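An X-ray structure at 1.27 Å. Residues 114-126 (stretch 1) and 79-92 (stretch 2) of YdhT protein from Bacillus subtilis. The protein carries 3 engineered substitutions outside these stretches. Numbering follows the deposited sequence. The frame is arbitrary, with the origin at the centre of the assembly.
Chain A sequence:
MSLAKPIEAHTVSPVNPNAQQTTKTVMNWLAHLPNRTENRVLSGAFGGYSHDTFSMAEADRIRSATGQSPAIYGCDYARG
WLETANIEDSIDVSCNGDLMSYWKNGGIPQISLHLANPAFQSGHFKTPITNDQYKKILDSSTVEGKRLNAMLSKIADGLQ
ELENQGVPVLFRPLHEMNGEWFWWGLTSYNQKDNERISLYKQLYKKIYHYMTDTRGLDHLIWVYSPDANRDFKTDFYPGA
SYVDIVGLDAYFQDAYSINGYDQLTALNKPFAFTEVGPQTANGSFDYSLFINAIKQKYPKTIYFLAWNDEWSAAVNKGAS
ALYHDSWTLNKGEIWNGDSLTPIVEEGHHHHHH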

ATOM      1  N   HIS A 114       7.888  -0.131   6.519  1.00  8.09           N
ATOM      2  CA  HIS A 114       8.069  -0.895   7.765  1.00  8.23           C
ATOM      3  C   HIS A 114       8.878  -0.066   8.760  1.00  8.07           C
ATOM      4  O   HIS A 114      10.030  -0.380   9.070  1.00  9.04           O
ATOM      5  CB  HIS A 114       8.702  -2.250   7.488  1.00  8.52           C
ATOM      6  CG  HIS A 114       7.727  -3.248   6.944  1.00  8.60           C
ATOM      7  ND1 HIS A 114       7.075  -3.073   5.741  1.00  8.57           N
ATOM      8  CD2 HIS A 114       7.271  -4.418   7.453  1.00 10.15           C
ATOM      9  CE1 HIS A 114       6.269  -4.101   5.526  1.00  9.34           C
ATOM     10  NE2 HIS A 114       6.375  -4.934   6.548  1.00 10.42           N
ATOM     11  N   LEU A 115       8.263   1.001   9.272  1.00  8.07           N
ATOM     12  CA  LEU A 115       8.964   2.007  10.060  1.00  8.97           C
ATOM     13  C   LEU A 115       9.583   1.448  11.317  1.00  8.73           C
ATOM     14  O   LEU A 115       8.928   0.722  12.073  1.00  8.89           O
ATOM     15  CB  LEU A 115       8.010   3.120  10.479  1.00  9.18           C
ATOM     16  CG  LEU A 115       7.424   4.032   9.405  1.00  9.36           C
ATOM     17  CD1 LEU A 115       6.409   4.974  10.067  1.00 10.81           C
ATOM     18  CD2 LEU A 115       8.535   4.820   8.717  1.00  9.14           C
ATOM     19  N   ALA A 116      10.835   1.830  11.559  1.00  8.87           N
ATOM     20  CA  ALA A 116      11.442   1.641  12.872  1.00  9.04           C
ATOM     21  C   ALA A 116      10.602   2.369  13.916  1.00  8.87           C
ATOM     22  O   ALA A 116       9.822   3.276  13.592  1.00  8.99           O
ATOM     23  CB  ALA A 116      12.874   2.145  12.869  1.00  9.79           C
ATOM     24  N   ASN A 117      10.776   1.961  15.170  1.00  9.63           N
ATOM     25  CA  ASN A 117       9.933   2.376  16.276  1.00  9.59           C
ATOM     26  C   ASN A 117      10.580   3.530  17.027  1.00 10.10           C
ATOM     27  O   ASN A 117      11.576   3.335  17.732  1.00 10.58           O
ATOM     28  CB  ASN A 117       9.773   1.173  17.201  1.00  9.94           C
ATOM     29  CG  ASN A 117       8.833   1.408  18.349  1.00  9.86           C
ATOM     30  OD1 ASN A 117       8.498   2.539  18.697  1.00 10.15           O
ATOM     31  ND2 ASN A 117       8.407   0.305  18.972  1.00 10.31           N
ATOM     32  N   PRO A 118      10.011   4.738  16.900  1.00  9.88           N
ATOM     33  CA  PRO A 118      10.653   5.907  17.513  1.00 10.34           C
ATOM     34  C   PRO A 118      10.521   5.975  19.038  1.00 10.98           C
ATOM     35  O   PRO A 118      11.052   6.896  19.649  1.00 11.46           O
ATOM     36  CB  PRO A 118       9.965   7.085  16.821  1.00 10.34           C
ATOM     37  CG  PRO A 118       8.616   6.573  16.460  1.00 10.57           C
ATOM     38  CD  PRO A 118       8.776   5.105  16.177  1.00 10.14           C
ATOM     39  N   ALA A 119       9.853   5.005  19.657  1.00 11.23           N
ATOM     40  CA  ALA A 119       9.923   4.882  21.119  1.00 11.88           C
ATOM     41  C   ALA A 119      11.305   4.393  21.553  1.00 12.21           C
ATOM     42  O   ALA A 119      11.649   4.466  22.739  1.00 12.81           O
ATOM     43  CB  ALA A 119       8.831   3.951  21.643  1.00 11.92           C
ATOM     44  N   PHE A 120      12.088   3.897  20.597  1.00 12.25           N
ATOM     45  CA  PHE A 120      13.424   3.354  20.826  1.00 13.47           C
ATOM     46  C   PHE A 120      14.460   4.130  20.028  1.00 13.64           C
ATOM     47  O   PHE A 120      14.123   4.887  19.116  1.00 13.24           O
ATOM     48  CB  PHE A 120      13.472   1.878  20.409  1.00 14.53           C
ATOM     49  CG  PHE A 120      12.650   0.977  21.276  1.00 15.83           C
ATOM     50  CD1 PHE A 120      13.229   0.326  22.365  1.00 17.74           C
ATOM     51  CD2 PHE A 120      11.299   0.771  21.013  1.00 16.11           C
ATOM     52  CE1 PHE A 120      12.471  -0.520  23.178  1.00 19.01           C
ATOM     53  CE2 PHE A 120      10.528  -0.060  21.812  1.00 17.07           C
ATOM     54  CZ  PHE A 120      11.116  -0.712  22.904  1.00 18.29           C
ATOM     55  N   GLN A 121      15.729   3.932  20.365  1.00 13.96           N
ATOM     56  CA  GLN A 121      16.812   4.597  19.663  1.00 14.19           C
ATOM     57  C   GLN A 121      16.802   4.262  18.165  1.00 13.81           C
ATOM     58  O   GLN A 121      17.069   5.120  17.324  1.00 13.48           O
ATOM     59  CB  GLN A 121      18.150   4.223  20.311  1.00 15.30           C
ATOM     60  CG  GLN A 121      19.370   4.835  19.640  1.00 16.87           C
ATOM     61  CD  GLN A 121      19.853   4.044  18.437  1.00 18.06           C
ATOM     62  OE1 GLN A 121      19.697   2.819  18.374  1.00 19.20           O
ATOM     63  NE2 GLN A 121      20.442   4.742  17.471  1.00 19.01           N
ATOM     64  N   SER A 122      16.530   2.998  17.848  1.00 13.45           N
ATOM     65  CA  SER A 122      16.367   2.556  16.468  1.00 13.48           C
ATOM     66  C   SER A 122      15.694   1.193  16.463  1.00 12.78           C
ATOM     67  O   SER A 122      15.438   0.621  17.525  1.00 12.52           O
ATOM     68  CB  SER A 122      17.714   2.510  15.736  1.00 13.97           C
ATOM     69  OG  SER A 122      18.520   1.453  16.224  1.00 14.76           O
ATOM     70  N   GLY A 123      15.392   0.698  15.263  1.00 12.24           N
ATOM     71  CA  GLY A 123      14.832  -0.638  15.086  1.00 12.44           C
ATOM     72  C   GLY A 123      13.534  -0.847  15.839  1.00 12.19           C
ATOM     73  O   GLY A 123      12.708   0.062  15.950  1.00 11.67           O
ATOM     74  N   HIS A 124      13.342  -2.068  16.328  1.00 12.20           N
ATOM     75  CA  HIS A 124      12.201  -2.414  17.184  1.00 12.33           C
ATOM     76  C   HIS A 124      10.831  -2.236  16.523  1.00 11.72           C
ATOM     77  O   HIS A 124       9.843  -1.979  17.213  1.00 10.83           O
ATOM     78  CB  HIS A 124      12.250  -1.619  18.497  1.00 13.30           C
ATOM     79  CG  HIS A 124      13.399  -1.985  19.382  1.00 15.26           C
ATOM     80  ND1 HIS A 124      14.654  -1.437  19.235  1.00 16.91           N
ATOM     81  CD2 HIS A 124      13.486  -2.858  20.415  1.00 17.65           C
ATOM     82  CE1 HIS A 124      15.463  -1.942  20.152  1.00 18.86           C
ATOM     83  NE2 HIS A 124      14.781  -2.811  20.875  1.00 18.84           N
ATOM     84  N   PHE A 125      10.758  -2.429  15.205  1.00 10.46           N
ATOM     85  CA  PHE A 125       9.512  -2.169  14.462  1.00 10.72           C
ATOM     86  C   PHE A 125       8.300  -2.984  14.907  1.00 10.35           C
ATOM     87  O   PHE A 125       7.159  -2.552  14.715  1.00  9.78           O
ATOM     88  CB  PHE A 125       9.730  -2.260  12.940  1.00 11.38           C
ATOM     89  CG  PHE A 125       9.834  -3.661  12.386  1.00 11.49           C
ATOM     90  CD1 PHE A 125       9.230  -3.955  11.174  1.00 15.77           C
ATOM     91  CD2 PHE A 125      10.586  -4.660  13.007  1.00 12.41           C
ATOM     92  CE1 PHE A 125       9.330  -5.217  10.609  1.00 16.50           C
ATOM     93  CE2 PHE A 125      10.670  -5.949  12.449  1.00 13.94           C
ATOM     94  CZ  PHE A 125      10.049  -6.215  11.248  1.00 15.59           C
ATOM     95  N   LYS A 126       8.555  -4.147  15.507  1.00 10.68           N
ATOM     96  CA  LYS A 126       7.487  -5.029  15.998  1.00 11.75           C
ATOM     97  C   LYS A 126       7.436  -5.127  17.519  1.00 12.08           C
ATOM     98  O   LYS A 126       6.819  -6.038  18.078  1.00 13.34           O
ATOM     99  CB  LYS A 126       7.596  -6.412  15.351  1.00 12.10           C
ATOM    100  CG  LYS A 126       7.239  -6.374  13.880  1.00 14.34           C
ATOM    101  CD  LYS A 126       7.397  -7.719  13.229  1.00 17.23           C
ATOM    102  CE  LYS A 126       6.871  -7.677  11.810  1.00 19.09           C
ATOM    103  NZ  LYS A 126       7.217  -8.917  11.068  1.00 20.44           N
TER
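Stretch 2 79-92: RGWLETANIEDSID

How does stretch 2 approach the start of stretch 1? Stretch 2 begins with a type I turn from Arg79 to Leu82, which presents Gly80 to His114, Leu115 and Ala116. The CA atoms of Ala116 and Gly80 lie 3.8 Å apart, and Gly80 CA makes a CA-H...O contact of 3.1 Å with His114 O. So close a packing leaves no room for a side chain: an ideal CB on Gly80 would fall 2.1 Å from His114 O.

What fills the space beyond Ala116? Chiefly Ile87, at the start of the 3-10 segment 87-90. Its CG1 lies 3.7 Å from Ala116 CB, and its CD1 reaches to 3.8 Å from Pro118 CA, beside the type I turn from Asn117 to Phe120. A water links the stretches nearby, donating to Ser90 OG and accepting from Ala116 N.

Where do polar groups tie the chains together? At Gln121 and Ser122, which face the extended run through Thr84. Gln121 NE2 donates to Thr84 O at 2.8 Å, and Thr84 N donates to Ser122 OG at 2.9 Å, so one residue of stretch 2 is held through both its backbone N and its O.

How does the contact close? Gly123, at positive phi, brings its CA to 3.1 Å from both Gly80 O and Leu82 O; an ideal CB there would clash with Leu82 O. Two waters bridge the remaining gaps, one joining Gly123 N to Leu82 O and Thr84 OG1, the other joining His124 N to Trp81 O and Glu83 OE2. Phe125 then returns to the first turn: its N makes a weak 3.3 Å hydrogen bond to Gly80 O, and its ring face receives the edge of Trp81, with planes at 65°.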

ATOM      1  N   ARG A  79      13.502  -0.308   6.557  1.00  9.60           N
ATOM      2  CA  ARG A  79      13.969  -1.577   7.055  1.00 10.30           C
ATOM      3  C   ARG A  79      13.978  -1.487   8.584  1.00 10.10           C
ATOM      4  O   ARG A  79      15.033  -1.409   9.218  1.00 10.68           O
ATOM      5  CB  ARG A  79      15.357  -1.901   6.486  1.00 10.89           C
ATOM      6  CG  ARG A  79      15.401  -2.141   4.941  1.00 12.69           C
ATOM      7  CD  ARG A  79      15.434  -0.861   4.067  1.00 13.44           C
ATOM      8  NE  ARG A  79      16.424   0.081   4.582  1.00 13.53           N
ATOM      9  CZ  ARG A  79      17.725   0.077   4.290  1.00 13.59           C
ATOM     10  NH1 ARG A  79      18.231  -0.768   3.392  1.00 13.79           N
ATOM     11  NH2 ARG A  79      18.523   0.958   4.881  1.00 14.95           N
ATOM     12  N   GLY A  80      12.787  -1.524   9.170  1.00  9.98           N
ATOM     13  CA  GLY A  80      12.602  -1.130  10.573  1.00 10.47           C
ATOM     14  C   GLY A  80      13.097  -2.099  11.632  1.00 10.83           C
ATOM     15  O   GLY A  80      13.000  -1.801  12.821  1.00 11.19           O
ATOM     16  N   TRP A  81      13.594  -3.256  11.197  1.00 11.46           N
ATOM     17  CA  TRP A  81      14.252  -4.228  12.086  1.00 12.25           C
ATOM     18  C   TRP A  81      15.711  -3.863  12.373  1.00 12.74           C
ATOM     19  O   TRP A  81      16.300  -4.395  13.313  1.00 13.20           O
ATOM     20  CB  TRP A  81      14.191  -5.639  11.490  1.00 12.78           C
ATOM     21  CG  TRP A  81      14.727  -5.704  10.090  1.00 13.33           C
ATOM     22  CD1 TRP A  81      16.016  -5.960   9.702  1.00 13.65           C
ATOM     23  CD2 TRP A  81      13.982  -5.479   8.889  1.00 13.53           C
ATOM     24  NE1 TRP A  81      16.115  -5.910   8.327  1.00 13.94           N
ATOM     25  CE2 TRP A  81      14.880  -5.613   7.807  1.00 14.18           C
ATOM     26  CE3 TRP A  81      12.636  -5.174   8.623  1.00 13.69           C
ATOM     27  CZ2 TRP A  81      14.472  -5.468   6.477  1.00 14.72           C
ATOM     28  CZ3 TRP A  81      12.238  -5.026   7.297  1.00 14.07           C
ATOM     29  CH2 TRP A  81      13.155  -5.174   6.248  1.00 14.13           C
ATOM     30  N   LEU A  82      16.300  -2.982  11.571  1.00 12.94           N
ATOM     31  CA  LEU A  82      17.734  -2.692  11.699  1.00 13.86           C
ATOM     32  C   LEU A  82      18.025  -1.877  12.943  1.00 14.28           C
ATOM     33  O   LEU A  82      17.317  -0.921  13.252  1.00 14.39           O
ATOM     34  CB  LEU A  82      18.257  -1.949  10.465  1.00 14.19           C
ATOM     35  CG  LEU A  82      18.265  -2.676   9.120  1.00 14.85           C
ATOM     36  CD1 LEU A  82      18.636  -1.694   8.026  1.00 15.65           C
ATOM     37  CD2 LEU A  82      19.238  -3.844   9.124  1.00 16.71           C
ATOM     38  N   GLU A  83      19.076  -2.266  13.662  1.00 15.36           N
ATOM     39  CA  GLU A  83      19.615  -1.432  14.725  1.00 16.81           C
ATOM     40  C   GLU A  83      20.694  -0.567  14.107  1.00 16.84           C
ATOM     41  O   GLU A  83      21.692  -1.073  13.597  1.00 17.39           O
ATOM     42  CB  GLU A  83      20.198  -2.288  15.848  1.00 17.45           C
ATOM     43  CG  GLU A  83      19.150  -3.005  16.698  1.00 21.41           C
ATOM     44  CD  GLU A  83      18.372  -2.062  17.601  1.00 26.23           C
ATOM     45  OE1 GLU A  83      18.982  -1.137  18.179  1.00 28.15           O
ATOM     46  OE2 GLU A  83      17.146  -2.253  17.735  1.00 28.19           O
ATOM     47  N   THR A  84      20.485   0.741  14.153  1.00 17.34           N
ATOM     48  CA  THR A  84      21.316   1.674  13.401  1.00 17.69           C
ATOM     49  C   THR A  84      21.754   2.819  14.302  1.00 18.17           C
ATOM     50  O   THR A  84      21.150   3.059  15.357  1.00 18.25           O
ATOM     51  CB  THR A  84      20.545   2.235  12.178  1.00 17.67           C
ATOM     52  OG1 THR A  84      19.307   2.805  12.616  1.00 17.01           O
ATOM     53  CG2 THR A  84      20.260   1.136  11.156  1.00 18.52           C
ATOM     54  N   ALA A  85      22.800   3.528  13.881  1.00 18.79           N
ATOM     55  CA  ALA A  85      23.340   4.659  14.645  1.00 19.04           C
ATOM     56  C   ALA A  85      22.313   5.781  14.802  1.00 18.99           C
ATOM     57  O   ALA A  85      22.149   6.351  15.884  1.00 19.54           O
ATOM     58  CB  ALA A  85      24.626   5.187  13.997  1.00 19.70           C
ATOM     59  N   ASN A  86      21.617   6.081  13.708  1.00 17.99           N
ATOM     60  CA  ASN A  86      20.529   7.047  13.702  1.00 17.18           C
ATOM     61  C   ASN A  86      19.300   6.314  13.192  1.00 15.67           C
ATOM     62  O   ASN A  86      19.403   5.507  12.267  1.00 15.35           O
ATOM     63  CB  ASN A  86      20.863   8.242  12.799  1.00 18.29           C
ATOM     64  CG  ASN A  86      22.040   9.057  13.317  1.00 21.50           C
ATOM     65  OD1 ASN A  86      22.102   9.394  14.495  1.00 23.47           O
ATOM     66  ND2 ASN A  86      22.974   9.384  12.427  1.00 24.13           N
ATOM     67  N   ILE A  87      18.150   6.564  13.808  1.00 14.23           N
ATOM     68  CA  ILE A  87      16.930   5.847  13.423  1.00 13.80           C
ATOM     69  C   ILE A  87      16.602   5.973  11.927  1.00 13.66           C
ATOM     70  O   ILE A  87      16.157   5.007  11.308  1.00 13.28           O
ATOM     71  CB  ILE A  87      15.727   6.238  14.313  1.00 13.35           C
ATOM     72  CG1 ILE A  87      14.572   5.256  14.093  1.00 13.26           C
ATOM     73  CG2 ILE A  87      15.311   7.715  14.102  1.00 13.43           C
ATOM     74  CD1 ILE A  87      13.519   5.325  15.159  1.00 13.51           C
ATOM     75  N   GLU A  88      16.870   7.136  11.343  1.00 13.65           N
ATOM     76  CA  GLU A  88      16.567   7.350   9.930  1.00 13.87           C
ATOM     77  C   GLU A  88      17.464   6.556   8.967  1.00 13.64           C
ATOM     78  O   GLU A  88      17.160   6.478   7.774  1.00 13.51           O
ATOM     79  CB  GLU A  88      16.497   8.846   9.578  1.00 15.20           C
ATOM     80  CG  GLU A  88      17.828   9.582   9.606  1.00 16.65           C
ATOM     81  CD  GLU A  88      18.223  10.124  10.986  1.00 18.49           C
ATOM     82  OE1 GLU A  88      17.720   9.645  12.032  1.00 18.48           O
ATOM     83  OE2 GLU A  88      19.068  11.047  11.025  1.00 21.91           O
ATOM     84  N   ASP A  89      18.542   5.945   9.472  1.00 13.61           N
ATOM     85  CA  ASP A  89      19.371   5.060   8.645  1.00 14.23           C
ATOM     86  C   ASP A  89      18.577   3.841   8.156  1.00 13.52           C
ATOM     87  O   ASP A  89      18.964   3.183   7.183  1.00 14.16           O
ATOM     88  CB  ASP A  89      20.611   4.577   9.411  1.00 14.96           C
ATOM     89  CG  ASP A  89      21.544   5.704   9.820  1.00 17.18           C
ATOM     90  OD1 ASP A  89      21.435   6.829   9.294  1.00 18.64           O
ATOM     91  OD2 ASP A  89      22.403   5.440  10.693  1.00 19.70           O
ATOM     92  N   SER A  90      17.489   3.524   8.854  1.00 12.72           N
ATOM     93  CA  SER A  90      16.572   2.473   8.438  1.00 12.44           C
ATOM     94  C   SER A  90      15.869   2.780   7.112  1.00 11.81           C
ATOM     95  O   SER A  90      15.368   1.871   6.480  1.00 11.47           O
ATOM     96  CB  SER A  90      15.529   2.218   9.536  1.00 12.73           C
ATOM     97  OG  SER A  90      14.670   3.333   9.718  1.00 14.72           O
ATOM     98  N   ILE A  91      15.812   4.050   6.727  1.00 11.15           N
ATOM     99  CA  ILE A  91      15.165   4.471   5.489  1.00 11.26           C
ATOM    100  C   ILE A  91      16.174   4.491   4.346  1.00 10.15           C
ATOM    101  O   ILE A  91      17.247   5.077   4.477  1.00 11.15           O
ATOM    102  CB  ILE A  91      14.568   5.893   5.648  1.00 11.53           C
ATOM    103  CG1 ILE A  91      13.614   5.988   6.852  1.00 13.66           C
ATOM    104  CG2 ILE A  91      13.923   6.377   4.351  1.00 10.87           C
ATOM    105  CD1 ILE A  91      12.369   5.151   6.736  1.00 14.98           C
ATOM    106  N   ASP A  92      15.821   3.867   3.228  1.00  9.97           N
ATOM    107  CA  ASP A  92      16.617   3.926   1.993  1.00  9.81           C
ATOM    108  C   ASP A  92      15.656   4.162   0.835  1.00  9.75           C
ATOM    109  O   ASP A  92      14.600   3.544   0.787  1.00  9.42           O
ATOM    110  CB  ASP A  92      17.398   2.615   1.803  1.00 10.61           C
ATOM    111  CG  ASP A  92      18.324   2.640   0.593  1.00 11.26           C
ATOM    112  OD1 ASP A  92      19.555   2.779   0.784  1.00 13.15           O
ATOM    113  OD2 ASP A  92      17.840   2.502  -0.556  1.00 11.82           O
TER
HETATM  114  O   HOH W   1      15.337  -4.079  15.866  1.00 20.17           O
HETATM  115  O   HOH W   2      16.543   1.703  12.656  1.00 14.48           O
HETATM  116  O   HOH W   3      12.081   3.349   9.473  1.00 17.55           O